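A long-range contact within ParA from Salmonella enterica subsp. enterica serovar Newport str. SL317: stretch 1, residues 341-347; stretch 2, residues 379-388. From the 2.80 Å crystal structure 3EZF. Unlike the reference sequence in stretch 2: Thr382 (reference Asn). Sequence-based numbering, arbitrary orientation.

Stretch 1, residues 341-347: ILDSSLP
Stretch 2, residues 379-388: KARTEAERFT

Residues 341-347 follow an irregular path without helix or strand, extended at Leu342 (phi/psi -71/175), Ser344 (-144/146), Ser345 (-113/142) and Leu346 (-71/127), with a break at Asp343 (-113/1). They lie against one side of a helix that runs through 379-388 and beyond both ends. Register is fixed by two CA pairs, Leu346 CA to Phe387 CA at 5.5 Å and Pro347 CA to Ala384 CA at 6.0 Å, so the segment advances as the helix number falls.

The main bump is Phe387, its CA-to-CB bond toward the loop (chi1 168°, t; chi2 72°). Its ring lies in a pocket made by Leu342, the Ser344-Ser345 backbone and Leu346, and the residue loses 114 Å² of the 404 Å² buried by both sides. Leu346 (t, p) covers one ring face: its CB lies 3.2 Å from the centroid of the Phe387 ring, 10° off the normal, a CH-pi contact. Leu342 (chi1 -102°, between wells; chi2 t) meets the ring obliquely, CD1 to Phe387 CE1 3.7 Å, while Ser344 O sits at the edge, 4.3 Å from Phe387 CD1.

Pro347, C-gamma endo and with its CA-to-CB bond toward the helix, sits in a shallow hollow lined by Glu383 (chi1 t, chi2 p) and Ala384, bordered by Ala380 O and Phe387 CB. Pro347 CG rests 3.4 Å from Glu383 CG; it is nearer to Ala384 N (3.7 Å) than to Ala384 CB (4.2 Å), so the proline ring approaches the helix backbone itself. No hydrogen bond crosses; packing is mainly apolar, with Ser345 C also 3.8 Å from Phe387 CD1.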

# COMPACT_ATOMS: atom_id res chain seq x y z
N ILE A 341 -24.40 0.72 -9.11
CA ILE A 341 -24.02 0.65 -7.69
C ILE A 341 -24.74 -0.54 -7.03
O ILE A 341 -25.83 -0.92 -7.47
CB ILE A 341 -24.44 1.93 -6.92
CG1 ILE A 341 -24.09 1.82 -5.43
CG2 ILE A 341 -25.95 2.14 -7.05
CD1 ILE A 341 -22.70 2.30 -5.07
N LEU A 342 -24.14 -1.11 -5.99
CA LEU A 342 -24.76 -2.23 -5.28
C LEU A 342 -25.95 -1.72 -4.48
O LEU A 342 -26.21 -0.51 -4.42
CB LEU A 342 -23.76 -2.91 -4.34
CG LEU A 342 -23.13 -4.23 -4.80
CD1 LEU A 342 -22.33 -4.84 -3.66
CD2 LEU A 342 -24.21 -5.21 -5.23
N ASP A 343 -26.68 -2.64 -3.85
CA ASP A 343 -27.85 -2.30 -3.04
C ASP A 343 -27.52 -2.63 -1.61
O ASP A 343 -28.34 -2.48 -0.71
CB ASP A 343 -29.05 -3.12 -3.48
CG ASP A 343 -29.25 -3.09 -4.97
OD1 ASP A 343 -29.55 -1.99 -5.50
OD2 ASP A 343 -29.10 -4.16 -5.59
N SER A 344 -26.30 -3.11 -1.42
CA SER A 344 -25.80 -3.44 -0.10
C SER A 344 -24.32 -3.06 -0.11
O SER A 344 -23.66 -3.14 -1.15
CB SER A 344 -25.96 -4.94 0.18
OG SER A 344 -26.62 -5.13 1.43
N SER A 345 -23.83 -2.61 1.04
CA SER A 345 -22.44 -2.22 1.15
C SER A 345 -21.74 -3.20 2.07
O SER A 345 -22.32 -3.66 3.06
CB SER A 345 -22.34 -0.80 1.72
OG SER A 345 -22.91 -0.75 3.02
N LEU A 346 -20.51 -3.53 1.74
CA LEU A 346 -19.72 -4.46 2.53
C LEU A 346 -19.30 -3.82 3.84
O LEU A 346 -18.73 -2.74 3.84
CB LEU A 346 -18.47 -4.88 1.75
CG LEU A 346 -17.31 -5.54 2.50
CD1 LEU A 346 -17.79 -6.82 3.17
CD2 LEU A 346 -16.17 -5.81 1.53
N PRO A 347 -19.58 -4.48 4.97
CA PRO A 347 -19.20 -3.93 6.28
C PRO A 347 -17.71 -4.15 6.55
O PRO A 347 -17.01 -4.80 5.77
CB PRO A 347 -20.08 -4.71 7.24
CG PRO A 347 -20.06 -6.08 6.62
CD PRO A 347 -20.28 -5.77 5.14
N LYS A 379 -22.55 -9.67 14.85
CA LYS A 379 -22.91 -8.34 14.42
C LYS A 379 -22.22 -7.94 13.11
O LYS A 379 -22.68 -7.05 12.39
CB LYS A 379 -22.57 -7.38 15.58
CG LYS A 379 -22.98 -8.03 16.92
CD LYS A 379 -23.00 -7.10 18.11
CE LYS A 379 -23.52 -7.81 19.35
NZ LYS A 379 -23.91 -6.83 20.42
N ALA A 380 -21.14 -8.65 12.78
CA ALA A 380 -20.41 -8.37 11.55
C ALA A 380 -20.64 -9.47 10.52
O ALA A 380 -20.90 -9.19 9.35
CB ALA A 380 -18.93 -8.24 11.85
N ARG A 381 -20.56 -10.73 10.97
CA ARG A 381 -20.74 -11.88 10.10
C ARG A 381 -22.05 -11.88 9.33
O ARG A 381 -22.05 -12.08 8.11
CB ARG A 381 -20.62 -13.17 10.91
CG ARG A 381 -19.32 -13.94 10.66
CD ARG A 381 -18.34 -13.13 9.82
NE ARG A 381 -16.96 -13.59 10.00
CZ ARG A 381 -16.31 -13.55 11.16
NH1 ARG A 381 -16.90 -13.09 12.26
NH2 ARG A 381 -15.05 -13.98 11.22
N THR A 382 -23.16 -11.67 10.03
CA THR A 382 -24.47 -11.66 9.40
C THR A 382 -24.54 -10.56 8.34
O THR A 382 -25.24 -10.70 7.33
CB THR A 382 -25.61 -11.41 10.43
OG1 THR A 382 -25.47 -12.31 11.53
CG2 THR A 382 -26.97 -11.63 9.78
N GLU A 383 -23.80 -9.48 8.57
CA GLU A 383 -23.78 -8.35 7.66
C GLU A 383 -22.91 -8.62 6.43
O GLU A 383 -23.21 -8.18 5.32
CB GLU A 383 -23.26 -7.10 8.39
CG GLU A 383 -23.27 -5.83 7.55
CD GLU A 383 -24.67 -5.40 7.14
OE1 GLU A 383 -24.78 -4.60 6.19
OE2 GLU A 383 -25.65 -5.87 7.76
N ALA A 384 -21.82 -9.36 6.63
CA ALA A 384 -20.91 -9.68 5.54
C ALA A 384 -21.55 -10.71 4.61
O ALA A 384 -21.48 -10.58 3.39
CB ALA A 384 -19.60 -10.22 6.09
N GLU A 385 -22.17 -11.73 5.20
CA GLU A 385 -22.81 -12.78 4.43
C GLU A 385 -23.76 -12.20 3.40
O GLU A 385 -23.69 -12.52 2.22
CB GLU A 385 -23.57 -13.73 5.35
CG GLU A 385 -22.70 -14.45 6.38
CD GLU A 385 -23.35 -15.71 6.94
OE1 GLU A 385 -22.75 -16.34 7.85
OE2 GLU A 385 -24.45 -16.09 6.46
N ARG A 386 -24.64 -11.32 3.85
CA ARG A 386 -25.60 -10.68 2.96
C ARG A 386 -24.90 -9.88 1.87
O ARG A 386 -25.46 -9.67 0.79
CB ARG A 386 -26.55 -9.79 3.76
CG ARG A 386 -25.87 -9.02 4.88
CD ARG A 386 -26.87 -8.71 5.97
NE ARG A 386 -27.55 -9.93 6.42
CZ ARG A 386 -28.47 -9.97 7.38
NH1 ARG A 386 -28.83 -8.85 8.01
NH2 ARG A 386 -29.04 -11.12 7.70
N PHE A 387 -23.69 -9.43 2.15
CA PHE A 387 -22.92 -8.67 1.18
C PHE A 387 -22.49 -9.60 0.05
O PHE A 387 -22.63 -9.27 -1.13
CB PHE A 387 -21.68 -8.07 1.81
CG PHE A 387 -20.72 -7.51 0.81
CD1 PHE A 387 -21.02 -6.34 0.12
CD2 PHE A 387 -19.55 -8.20 0.50
CE1 PHE A 387 -20.17 -5.85 -0.86
CE2 PHE A 387 -18.69 -7.72 -0.49
CZ PHE A 387 -18.99 -6.55 -1.17
N THR A 388 -21.94 -10.75 0.43
CA THR A 388 -21.51 -11.76 -0.52
C THR A 388 -22.70 -12.11 -1.42
O THR A 388 -22.63 -11.96 -2.65
CB THR A 388 -21.03 -13.02 0.20
OG1 THR A 388 -20.00 -12.67 1.13
CG2 THR A 388 -20.48 -14.03 -0.78